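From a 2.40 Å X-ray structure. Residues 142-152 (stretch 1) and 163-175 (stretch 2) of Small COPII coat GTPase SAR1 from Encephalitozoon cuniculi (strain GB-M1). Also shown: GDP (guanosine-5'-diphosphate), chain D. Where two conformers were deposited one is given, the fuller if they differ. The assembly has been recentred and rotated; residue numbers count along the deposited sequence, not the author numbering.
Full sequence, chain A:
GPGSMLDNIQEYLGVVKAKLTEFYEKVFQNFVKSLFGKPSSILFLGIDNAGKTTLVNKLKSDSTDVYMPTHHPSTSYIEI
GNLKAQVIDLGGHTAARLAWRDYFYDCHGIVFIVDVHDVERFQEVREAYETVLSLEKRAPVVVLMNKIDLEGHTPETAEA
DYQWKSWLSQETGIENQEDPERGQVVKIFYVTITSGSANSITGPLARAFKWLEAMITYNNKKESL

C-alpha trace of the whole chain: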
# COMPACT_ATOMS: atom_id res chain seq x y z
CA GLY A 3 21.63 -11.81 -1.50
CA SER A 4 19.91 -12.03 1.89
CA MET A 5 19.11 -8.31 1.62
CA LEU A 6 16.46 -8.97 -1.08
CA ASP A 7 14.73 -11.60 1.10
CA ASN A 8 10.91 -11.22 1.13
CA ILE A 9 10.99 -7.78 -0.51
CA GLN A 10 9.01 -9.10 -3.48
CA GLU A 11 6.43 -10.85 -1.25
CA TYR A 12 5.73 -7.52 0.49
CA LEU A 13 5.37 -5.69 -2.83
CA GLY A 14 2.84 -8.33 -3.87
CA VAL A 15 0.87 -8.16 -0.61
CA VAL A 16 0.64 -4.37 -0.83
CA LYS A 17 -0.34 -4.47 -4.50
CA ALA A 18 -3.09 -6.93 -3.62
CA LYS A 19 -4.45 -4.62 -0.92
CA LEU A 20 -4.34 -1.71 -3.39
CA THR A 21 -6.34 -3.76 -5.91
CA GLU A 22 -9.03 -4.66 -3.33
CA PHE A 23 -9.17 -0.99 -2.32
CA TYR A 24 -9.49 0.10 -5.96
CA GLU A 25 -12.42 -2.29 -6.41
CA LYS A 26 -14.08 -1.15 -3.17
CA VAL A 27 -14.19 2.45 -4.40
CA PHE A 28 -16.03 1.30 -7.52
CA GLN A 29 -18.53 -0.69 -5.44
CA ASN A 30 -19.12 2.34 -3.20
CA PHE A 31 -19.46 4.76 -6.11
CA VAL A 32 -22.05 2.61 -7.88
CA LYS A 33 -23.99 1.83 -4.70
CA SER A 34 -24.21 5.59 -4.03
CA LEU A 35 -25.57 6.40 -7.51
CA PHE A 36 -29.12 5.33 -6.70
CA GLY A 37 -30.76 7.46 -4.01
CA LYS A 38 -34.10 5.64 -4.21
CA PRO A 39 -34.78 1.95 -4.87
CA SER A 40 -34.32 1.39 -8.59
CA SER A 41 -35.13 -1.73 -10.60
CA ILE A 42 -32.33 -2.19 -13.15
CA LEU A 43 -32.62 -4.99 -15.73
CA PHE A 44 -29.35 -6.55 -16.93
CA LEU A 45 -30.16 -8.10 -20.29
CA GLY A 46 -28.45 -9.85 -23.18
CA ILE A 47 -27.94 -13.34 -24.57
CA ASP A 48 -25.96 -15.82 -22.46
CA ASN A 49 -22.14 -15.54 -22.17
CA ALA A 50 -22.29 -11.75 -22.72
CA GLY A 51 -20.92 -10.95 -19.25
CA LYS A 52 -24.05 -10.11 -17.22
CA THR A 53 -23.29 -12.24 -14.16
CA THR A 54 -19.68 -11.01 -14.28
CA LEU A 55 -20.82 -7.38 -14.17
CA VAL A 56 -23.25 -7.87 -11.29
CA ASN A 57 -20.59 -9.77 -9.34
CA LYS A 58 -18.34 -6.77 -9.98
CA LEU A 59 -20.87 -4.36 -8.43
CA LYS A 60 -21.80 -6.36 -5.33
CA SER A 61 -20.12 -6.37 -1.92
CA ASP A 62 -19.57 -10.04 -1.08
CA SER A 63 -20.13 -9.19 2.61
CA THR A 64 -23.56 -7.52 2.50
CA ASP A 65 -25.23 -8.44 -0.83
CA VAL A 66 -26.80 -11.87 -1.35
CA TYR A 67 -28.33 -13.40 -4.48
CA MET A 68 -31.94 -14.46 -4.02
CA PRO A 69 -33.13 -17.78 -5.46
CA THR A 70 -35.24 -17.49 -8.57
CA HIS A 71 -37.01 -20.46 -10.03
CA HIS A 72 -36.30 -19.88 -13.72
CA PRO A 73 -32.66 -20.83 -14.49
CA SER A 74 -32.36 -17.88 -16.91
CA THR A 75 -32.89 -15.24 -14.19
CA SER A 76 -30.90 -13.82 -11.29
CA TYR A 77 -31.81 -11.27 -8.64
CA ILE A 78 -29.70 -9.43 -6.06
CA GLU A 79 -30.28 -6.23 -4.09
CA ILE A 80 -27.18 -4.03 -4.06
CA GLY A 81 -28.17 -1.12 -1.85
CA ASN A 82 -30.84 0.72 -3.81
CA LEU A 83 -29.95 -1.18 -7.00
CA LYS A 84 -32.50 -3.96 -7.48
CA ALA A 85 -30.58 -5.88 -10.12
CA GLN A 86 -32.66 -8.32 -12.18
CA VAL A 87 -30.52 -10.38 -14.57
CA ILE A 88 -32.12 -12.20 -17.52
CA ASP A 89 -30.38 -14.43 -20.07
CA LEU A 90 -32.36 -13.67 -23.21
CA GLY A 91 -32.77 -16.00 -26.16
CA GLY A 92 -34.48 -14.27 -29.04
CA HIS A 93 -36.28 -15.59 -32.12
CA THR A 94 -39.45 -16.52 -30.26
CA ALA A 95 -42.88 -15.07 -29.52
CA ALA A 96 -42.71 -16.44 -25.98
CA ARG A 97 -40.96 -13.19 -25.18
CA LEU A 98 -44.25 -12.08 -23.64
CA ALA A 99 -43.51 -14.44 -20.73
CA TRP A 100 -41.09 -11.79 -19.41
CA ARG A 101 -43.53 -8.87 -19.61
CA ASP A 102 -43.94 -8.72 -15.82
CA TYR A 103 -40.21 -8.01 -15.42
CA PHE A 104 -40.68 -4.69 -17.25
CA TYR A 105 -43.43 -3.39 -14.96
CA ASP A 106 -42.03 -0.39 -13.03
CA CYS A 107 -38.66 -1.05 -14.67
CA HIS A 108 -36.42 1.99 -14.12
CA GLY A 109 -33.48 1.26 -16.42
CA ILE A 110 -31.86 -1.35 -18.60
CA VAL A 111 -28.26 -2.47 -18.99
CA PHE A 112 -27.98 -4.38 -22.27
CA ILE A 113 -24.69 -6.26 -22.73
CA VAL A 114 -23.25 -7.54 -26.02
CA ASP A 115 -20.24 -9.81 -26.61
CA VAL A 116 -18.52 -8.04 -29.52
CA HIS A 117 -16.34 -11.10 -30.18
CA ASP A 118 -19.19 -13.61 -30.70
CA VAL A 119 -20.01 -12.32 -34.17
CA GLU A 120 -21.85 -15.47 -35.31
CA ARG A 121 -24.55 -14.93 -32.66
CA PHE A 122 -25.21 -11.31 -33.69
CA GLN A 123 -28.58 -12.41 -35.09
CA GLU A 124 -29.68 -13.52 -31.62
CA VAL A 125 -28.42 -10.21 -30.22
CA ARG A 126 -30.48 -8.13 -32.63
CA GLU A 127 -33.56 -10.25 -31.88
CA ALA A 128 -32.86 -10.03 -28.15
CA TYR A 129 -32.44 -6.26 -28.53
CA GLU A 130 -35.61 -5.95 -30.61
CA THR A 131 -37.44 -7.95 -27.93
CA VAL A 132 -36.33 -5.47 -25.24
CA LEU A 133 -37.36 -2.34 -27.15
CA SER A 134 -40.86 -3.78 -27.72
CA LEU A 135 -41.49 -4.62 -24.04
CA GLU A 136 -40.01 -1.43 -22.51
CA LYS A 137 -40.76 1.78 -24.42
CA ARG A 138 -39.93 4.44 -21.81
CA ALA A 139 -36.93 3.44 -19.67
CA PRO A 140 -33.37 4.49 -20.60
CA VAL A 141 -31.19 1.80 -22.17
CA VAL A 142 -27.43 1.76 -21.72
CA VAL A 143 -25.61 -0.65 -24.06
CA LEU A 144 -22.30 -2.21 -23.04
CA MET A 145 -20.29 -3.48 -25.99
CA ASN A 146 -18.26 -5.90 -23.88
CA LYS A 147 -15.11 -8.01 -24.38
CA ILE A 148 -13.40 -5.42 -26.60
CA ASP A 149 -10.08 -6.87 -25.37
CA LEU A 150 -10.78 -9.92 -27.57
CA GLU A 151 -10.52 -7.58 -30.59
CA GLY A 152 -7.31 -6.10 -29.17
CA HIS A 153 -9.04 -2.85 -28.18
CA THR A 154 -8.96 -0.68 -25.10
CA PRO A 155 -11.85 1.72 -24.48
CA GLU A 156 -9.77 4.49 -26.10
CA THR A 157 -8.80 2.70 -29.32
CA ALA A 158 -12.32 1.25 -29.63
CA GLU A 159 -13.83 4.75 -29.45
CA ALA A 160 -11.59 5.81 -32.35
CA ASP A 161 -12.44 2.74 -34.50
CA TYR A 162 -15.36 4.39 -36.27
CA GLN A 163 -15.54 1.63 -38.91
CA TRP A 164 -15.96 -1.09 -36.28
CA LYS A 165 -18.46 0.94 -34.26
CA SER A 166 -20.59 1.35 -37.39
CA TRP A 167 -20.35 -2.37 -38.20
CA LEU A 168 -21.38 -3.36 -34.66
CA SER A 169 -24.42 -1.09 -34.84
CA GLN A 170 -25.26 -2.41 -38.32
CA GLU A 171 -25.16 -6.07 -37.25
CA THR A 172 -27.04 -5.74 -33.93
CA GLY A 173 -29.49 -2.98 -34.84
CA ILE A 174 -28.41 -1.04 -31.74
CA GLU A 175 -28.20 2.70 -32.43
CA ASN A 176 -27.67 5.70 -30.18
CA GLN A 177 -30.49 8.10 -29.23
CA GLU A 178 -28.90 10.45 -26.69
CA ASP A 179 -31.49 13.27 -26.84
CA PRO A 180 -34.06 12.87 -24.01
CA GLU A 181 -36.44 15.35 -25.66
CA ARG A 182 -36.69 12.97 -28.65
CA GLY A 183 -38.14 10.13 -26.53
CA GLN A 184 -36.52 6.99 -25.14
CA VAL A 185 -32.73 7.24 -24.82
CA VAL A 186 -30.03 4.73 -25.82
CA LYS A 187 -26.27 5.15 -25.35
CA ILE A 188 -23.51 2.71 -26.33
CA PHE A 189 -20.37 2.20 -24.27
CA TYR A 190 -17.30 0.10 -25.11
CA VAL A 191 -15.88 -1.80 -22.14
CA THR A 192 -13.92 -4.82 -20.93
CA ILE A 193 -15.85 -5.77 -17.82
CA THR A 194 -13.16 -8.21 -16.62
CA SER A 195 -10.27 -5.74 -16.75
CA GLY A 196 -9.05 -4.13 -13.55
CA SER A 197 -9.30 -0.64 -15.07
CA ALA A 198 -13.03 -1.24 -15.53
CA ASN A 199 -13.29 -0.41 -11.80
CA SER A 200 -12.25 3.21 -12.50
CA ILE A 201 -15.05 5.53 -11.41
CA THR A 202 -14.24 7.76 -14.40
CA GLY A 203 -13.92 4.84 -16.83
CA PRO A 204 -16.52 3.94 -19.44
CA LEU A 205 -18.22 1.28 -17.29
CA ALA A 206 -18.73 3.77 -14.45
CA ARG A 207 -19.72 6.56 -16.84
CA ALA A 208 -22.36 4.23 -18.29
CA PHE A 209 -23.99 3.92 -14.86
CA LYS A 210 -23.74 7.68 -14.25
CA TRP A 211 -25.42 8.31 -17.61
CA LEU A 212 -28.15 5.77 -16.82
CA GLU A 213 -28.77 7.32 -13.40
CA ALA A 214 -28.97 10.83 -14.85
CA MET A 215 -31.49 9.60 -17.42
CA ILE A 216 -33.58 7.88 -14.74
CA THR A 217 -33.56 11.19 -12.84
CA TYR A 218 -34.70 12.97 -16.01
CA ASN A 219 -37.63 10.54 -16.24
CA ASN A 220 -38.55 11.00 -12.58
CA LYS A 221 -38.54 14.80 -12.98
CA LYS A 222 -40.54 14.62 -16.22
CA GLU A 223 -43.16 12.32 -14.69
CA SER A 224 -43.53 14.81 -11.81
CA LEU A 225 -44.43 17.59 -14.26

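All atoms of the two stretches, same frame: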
# COMPACT_ATOMS: atom_id res chain seq x y z
N VAL A 142 -28.87 1.63 -21.53
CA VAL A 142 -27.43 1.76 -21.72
C VAL A 142 -26.92 0.44 -22.29
O VAL A 142 -27.29 -0.64 -21.81
CB VAL A 142 -26.71 2.16 -20.42
CG1 VAL A 142 -26.78 1.07 -19.37
CG2 VAL A 142 -25.27 2.51 -20.72
N VAL A 143 -26.13 0.52 -23.36
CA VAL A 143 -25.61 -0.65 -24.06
C VAL A 143 -24.12 -0.75 -23.78
O VAL A 143 -23.36 0.19 -24.02
CB VAL A 143 -25.89 -0.58 -25.56
CG1 VAL A 143 -25.24 -1.76 -26.26
CG2 VAL A 143 -27.38 -0.59 -25.80
N LEU A 144 -23.70 -1.91 -23.27
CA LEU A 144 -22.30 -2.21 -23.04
C LEU A 144 -21.82 -3.14 -24.14
O LEU A 144 -22.22 -4.31 -24.18
CB LEU A 144 -22.09 -2.82 -21.66
CG LEU A 144 -22.56 -1.96 -20.47
CD1 LEU A 144 -22.26 -2.62 -19.12
CD2 LEU A 144 -21.95 -0.59 -20.55
N MET A 145 -21.02 -2.62 -25.05
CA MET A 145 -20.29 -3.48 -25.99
C MET A 145 -19.10 -4.04 -25.22
O MET A 145 -18.12 -3.33 -24.96
CB MET A 145 -19.88 -2.71 -27.23
CG MET A 145 -21.06 -2.18 -28.06
SD MET A 145 -21.93 -3.46 -29.00
CE MET A 145 -23.17 -2.49 -29.85
N ASN A 146 -19.20 -5.30 -24.81
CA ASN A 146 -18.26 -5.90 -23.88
C ASN A 146 -17.26 -6.79 -24.61
O ASN A 146 -17.45 -7.15 -25.77
CB ASN A 146 -19.02 -6.72 -22.82
CG ASN A 146 -18.13 -7.15 -21.66
OD1 ASN A 146 -17.23 -6.42 -21.26
ND2 ASN A 146 -18.40 -8.33 -21.11
N LYS A 147 -16.18 -7.12 -23.90
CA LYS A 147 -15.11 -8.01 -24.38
C LYS A 147 -14.31 -7.39 -25.53
O LYS A 147 -13.80 -8.11 -26.39
CB LYS A 147 -15.66 -9.37 -24.79
CG LYS A 147 -16.53 -10.03 -23.74
CD LYS A 147 -16.54 -11.53 -23.92
CE LYS A 147 -17.55 -12.20 -23.02
NZ LYS A 147 -17.68 -13.63 -23.38
N ILE A 148 -14.16 -6.06 -25.53
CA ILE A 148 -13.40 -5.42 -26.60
C ILE A 148 -11.94 -5.84 -26.57
O ILE A 148 -11.24 -5.69 -27.58
CB ILE A 148 -13.53 -3.89 -26.53
CG1 ILE A 148 -12.85 -3.35 -25.27
CG2 ILE A 148 -15.00 -3.47 -26.63
CD1 ILE A 148 -12.94 -1.85 -25.14
N ASP A 149 -11.45 -6.35 -25.43
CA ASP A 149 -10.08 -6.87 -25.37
C ASP A 149 -9.87 -8.03 -26.33
O ASP A 149 -8.75 -8.25 -26.80
CB ASP A 149 -9.73 -7.30 -23.94
CG ASP A 149 -10.67 -8.36 -23.39
OD1 ASP A 149 -11.89 -8.12 -23.35
OD2 ASP A 149 -10.20 -9.46 -23.02
N LEU A 150 -10.92 -8.80 -26.63
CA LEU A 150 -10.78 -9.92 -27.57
C LEU A 150 -10.56 -9.45 -29.00
O LEU A 150 -10.10 -10.24 -29.83
CB LEU A 150 -12.00 -10.84 -27.47
CG LEU A 150 -12.18 -11.48 -26.09
CD1 LEU A 150 -13.38 -12.42 -26.05
CD2 LEU A 150 -10.91 -12.21 -25.69
N GLU A 151 -10.87 -8.19 -29.31
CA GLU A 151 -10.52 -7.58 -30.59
C GLU A 151 -9.23 -6.79 -30.51
O GLU A 151 -8.89 -6.09 -31.47
CB GLU A 151 -11.66 -6.69 -31.09
CG GLU A 151 -12.95 -7.44 -31.32
CD GLU A 151 -12.75 -8.62 -32.26
OE1 GLU A 151 -12.17 -8.43 -33.35
OE2 GLU A 151 -13.16 -9.74 -31.89
N GLY A 152 -8.52 -6.86 -29.39
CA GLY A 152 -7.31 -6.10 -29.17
C GLY A 152 -7.51 -4.63 -28.88
O GLY A 152 -6.57 -3.85 -29.00
N GLN A 163 -15.06 2.70 -38.03
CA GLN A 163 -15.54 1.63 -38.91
C GLN A 163 -16.17 0.50 -38.10
O GLN A 163 -17.30 0.07 -38.39
CB GLN A 163 -14.40 1.08 -39.77
CG GLN A 163 -13.81 2.05 -40.77
CD GLN A 163 -12.74 1.41 -41.65
OE1 GLN A 163 -13.05 0.57 -42.50
NE2 GLN A 163 -11.48 1.80 -41.46
N TRP A 164 -15.48 0.04 -37.06
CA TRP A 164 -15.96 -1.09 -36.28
C TRP A 164 -17.20 -0.73 -35.47
O TRP A 164 -18.11 -1.55 -35.31
CB TRP A 164 -14.82 -1.59 -35.39
CG TRP A 164 -15.10 -2.76 -34.49
CD1 TRP A 164 -15.35 -4.05 -34.86
CD2 TRP A 164 -15.09 -2.76 -33.05
NE1 TRP A 164 -15.52 -4.85 -33.75
CE2 TRP A 164 -15.37 -4.07 -32.63
CE3 TRP A 164 -14.90 -1.76 -32.09
CZ2 TRP A 164 -15.44 -4.42 -31.29
CZ3 TRP A 164 -14.98 -2.11 -30.76
CH2 TRP A 164 -15.24 -3.42 -30.37
N LYS A 165 -17.26 0.50 -34.96
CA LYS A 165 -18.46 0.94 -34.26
C LYS A 165 -19.67 0.94 -35.19
O LYS A 165 -20.76 0.48 -34.81
CB LYS A 165 -18.24 2.32 -33.65
CG LYS A 165 -17.28 2.29 -32.46
CD LYS A 165 -16.69 3.67 -32.16
CE LYS A 165 -17.75 4.71 -31.90
NZ LYS A 165 -17.16 6.07 -31.98
N SER A 166 -19.49 1.39 -36.44
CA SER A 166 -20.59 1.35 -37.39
C SER A 166 -21.01 -0.08 -37.70
O SER A 166 -22.20 -0.39 -37.76
CB SER A 166 -20.20 2.07 -38.68
OG SER A 166 -20.31 3.48 -38.54
N TRP A 167 -20.03 -0.98 -37.87
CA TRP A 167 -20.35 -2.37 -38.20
C TRP A 167 -21.08 -3.06 -37.05
O TRP A 167 -22.00 -3.85 -37.29
CB TRP A 167 -19.06 -3.12 -38.55
CG TRP A 167 -19.26 -4.57 -38.88
CD1 TRP A 167 -19.79 -5.10 -40.03
CD2 TRP A 167 -18.93 -5.68 -38.04
NE1 TRP A 167 -19.79 -6.47 -39.96
CE2 TRP A 167 -19.27 -6.85 -38.75
CE3 TRP A 167 -18.37 -5.80 -36.76
CZ2 TRP A 167 -19.08 -8.13 -38.22
CZ3 TRP A 167 -18.18 -7.07 -36.23
CH2 TRP A 167 -18.54 -8.22 -36.96
N LEU A 168 -20.68 -2.78 -35.81
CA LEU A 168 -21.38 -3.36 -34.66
C LEU A 168 -22.83 -2.90 -34.63
O LEU A 168 -23.75 -3.71 -34.42
CB LEU A 168 -20.68 -2.99 -33.36
CG LEU A 168 -19.37 -3.70 -33.04
CD1 LEU A 168 -18.82 -3.18 -31.73
CD2 LEU A 168 -19.59 -5.20 -32.99
N SER A 169 -23.06 -1.60 -34.82
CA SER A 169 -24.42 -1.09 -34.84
C SER A 169 -25.22 -1.67 -36.00
O SER A 169 -26.41 -1.94 -35.86
CB SER A 169 -24.41 0.44 -34.89
OG SER A 169 -24.14 0.99 -33.61
N GLN A 170 -24.56 -1.88 -37.15
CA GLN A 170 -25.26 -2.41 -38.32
C GLN A 170 -25.71 -3.85 -38.08
O GLN A 170 -26.82 -4.23 -38.45
CB GLN A 170 -24.37 -2.34 -39.55
CG GLN A 170 -24.95 -3.03 -40.78
CD GLN A 170 -24.04 -2.97 -41.99
OE1 GLN A 170 -24.42 -2.48 -43.05
NE2 GLN A 170 -22.84 -3.52 -41.85
N GLU A 171 -24.87 -4.65 -37.41
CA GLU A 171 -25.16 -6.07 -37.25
C GLU A 171 -26.12 -6.36 -36.10
O GLU A 171 -26.83 -7.36 -36.15
CB GLU A 171 -23.86 -6.85 -37.04
CG GLU A 171 -22.91 -6.83 -38.23
CD GLU A 171 -23.40 -7.68 -39.39
OE1 GLU A 171 -23.64 -7.12 -40.49
OE2 GLU A 171 -23.55 -8.90 -39.21
N THR A 172 -26.16 -5.51 -35.07
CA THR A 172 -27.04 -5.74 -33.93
C THR A 172 -28.30 -4.87 -33.96
O THR A 172 -29.20 -5.11 -33.15
CB THR A 172 -26.31 -5.49 -32.60
OG1 THR A 172 -26.01 -4.10 -32.46
CG2 THR A 172 -25.03 -6.30 -32.52
N GLY A 173 -28.36 -3.87 -34.83
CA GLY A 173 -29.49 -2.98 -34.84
C GLY A 173 -29.51 -1.96 -33.72
O GLY A 173 -30.47 -1.20 -33.61
N ILE A 174 -28.48 -1.94 -32.88
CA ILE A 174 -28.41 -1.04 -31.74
C ILE A 174 -27.85 0.29 -32.21
O ILE A 174 -26.72 0.36 -32.71
CB ILE A 174 -27.56 -1.64 -30.61
CG1 ILE A 174 -28.11 -3.01 -30.22
CG2 ILE A 174 -27.51 -0.68 -29.41
CD1 ILE A 174 -27.22 -3.80 -29.28
N GLU A 175 -28.63 1.36 -32.05
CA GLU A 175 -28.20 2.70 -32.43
C GLU A 175 -28.41 3.66 -31.27
O GLU A 175 -29.31 3.47 -30.43
CB GLU A 175 -28.95 3.20 -33.67
PB GDP D . -23.73 -14.37 -18.69
O1B GDP D . -24.30 -15.62 -19.37
O2B GDP D . -24.13 -14.27 -17.25
O3B GDP D . -24.11 -13.15 -19.53
O3A GDP D . -22.15 -14.46 -18.80
PA GDP D . -20.96 -14.45 -17.74
O1A GDP D . -20.98 -15.80 -17.04
O2A GDP D . -21.03 -13.25 -16.87
O5' GDP D . -19.64 -14.43 -18.64
C5' GDP D . -19.25 -15.50 -19.52
C4' GDP D . -17.75 -15.49 -19.68
O4' GDP D . -17.33 -14.25 -20.31
C3' GDP D . -16.95 -15.62 -18.38
O3' GDP D . -15.93 -16.60 -18.49
C2' GDP D . -16.37 -14.21 -18.18
O2' GDP D . -15.11 -14.27 -17.52
C1' GDP D . -16.19 -13.77 -19.63
N9 GDP D . -16.12 -12.31 -19.81
C8 GDP D . -16.98 -11.36 -19.35
N7 GDP D . -16.62 -10.14 -19.68
C5 GDP D . -15.44 -10.30 -20.39
C6 GDP D . -14.54 -9.35 -20.98
O6 GDP D . -14.67 -8.13 -21.01
N1 GDP D . -13.45 -9.96 -21.57
C2 GDP D . -13.24 -11.31 -21.63
N2 GDP D . -12.14 -11.72 -22.25
N3 GDP D . -14.07 -12.20 -21.10
C4 GDP D . -15.13 -11.64 -20.49

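The end of a strand (residues 142-146) and the 3-10 segment that follows it pack against the final part of a helix (residues 163-172) and the short loop beyond its end. No hydrogen bond crosses between the two stretches; the contact is made by side chains, chiefly apolar, and buries 336 Å² in total.

Along the strand, alternate residues serve different surroundings. Val142, Leu144 and Asn146 lie out of reach of the second stretch, whereas Val143 and Met145 direct their CA-to-CB bonds toward it. Val143 meets the loop after the helix, its CG2 lying 3.6 Å from CG2 of Ile174, a close methyl-to-methyl contact between two buried side chains.

Met145 has the largest area covered by the other stretch, 80 Å². With chi1 and chi2 both m and chi3 t, its side chain reaches out toward the second stretch and contacts three residues: SD lies 4.1 Å from CD1 of Leu168, while CE is 4.2 Å from OG1 of Thr172 and 4.3 Å from CD1 of Ile174. The thioether thus spans the last turn of the helix and the loop beyond it. The hydroxyl near its methyl is already engaged within its own stretch, Thr172 OG1 donating to Leu168 O at 3.0 Å and receiving a weak hydrogen bond from Ile174 N at 3.3 Å. Gly173, with positive phi, ends the helical conformation, and Ser169 OG donates to Ile174 O at 2.8 Å. These bonds tie the loop back to the helix, with Ile174 set toward both Val143 and Met145.

Asn146 and Lys147 turn to the nucleotide instead. Asn146 ND2 approaches N7 of GDP at 2.9 Å, and Lys147 NZ donates to the ribose O4' at 3.2 Å.

In the 3-10 segment, Ile148 returns to the helix. Its CA-to-CB bond points sideways, yet CG2 comes within 3.7 Å of CH2 of Trp164, at the edge of the indole and near its plane. Asp149 again serves the ligand: its OD1 accepts from GDP N1 at 3.0 Å and its OD2 from GDP N2 at 3.1 Å, so both carboxylate oxygens read the guanine base. Leu150 adds an approach of 3.7 Å from CD2 to GDP N2.

Glu151 closes the contact at its exposed end. Its CA-to-CB bond points toward the helix, and CG lies 3.9 Å from CZ2 of Trp164, so the aliphatic part of this acidic side chain packs obliquely against the indole. Gly152, with positive phi, lies beyond the contact.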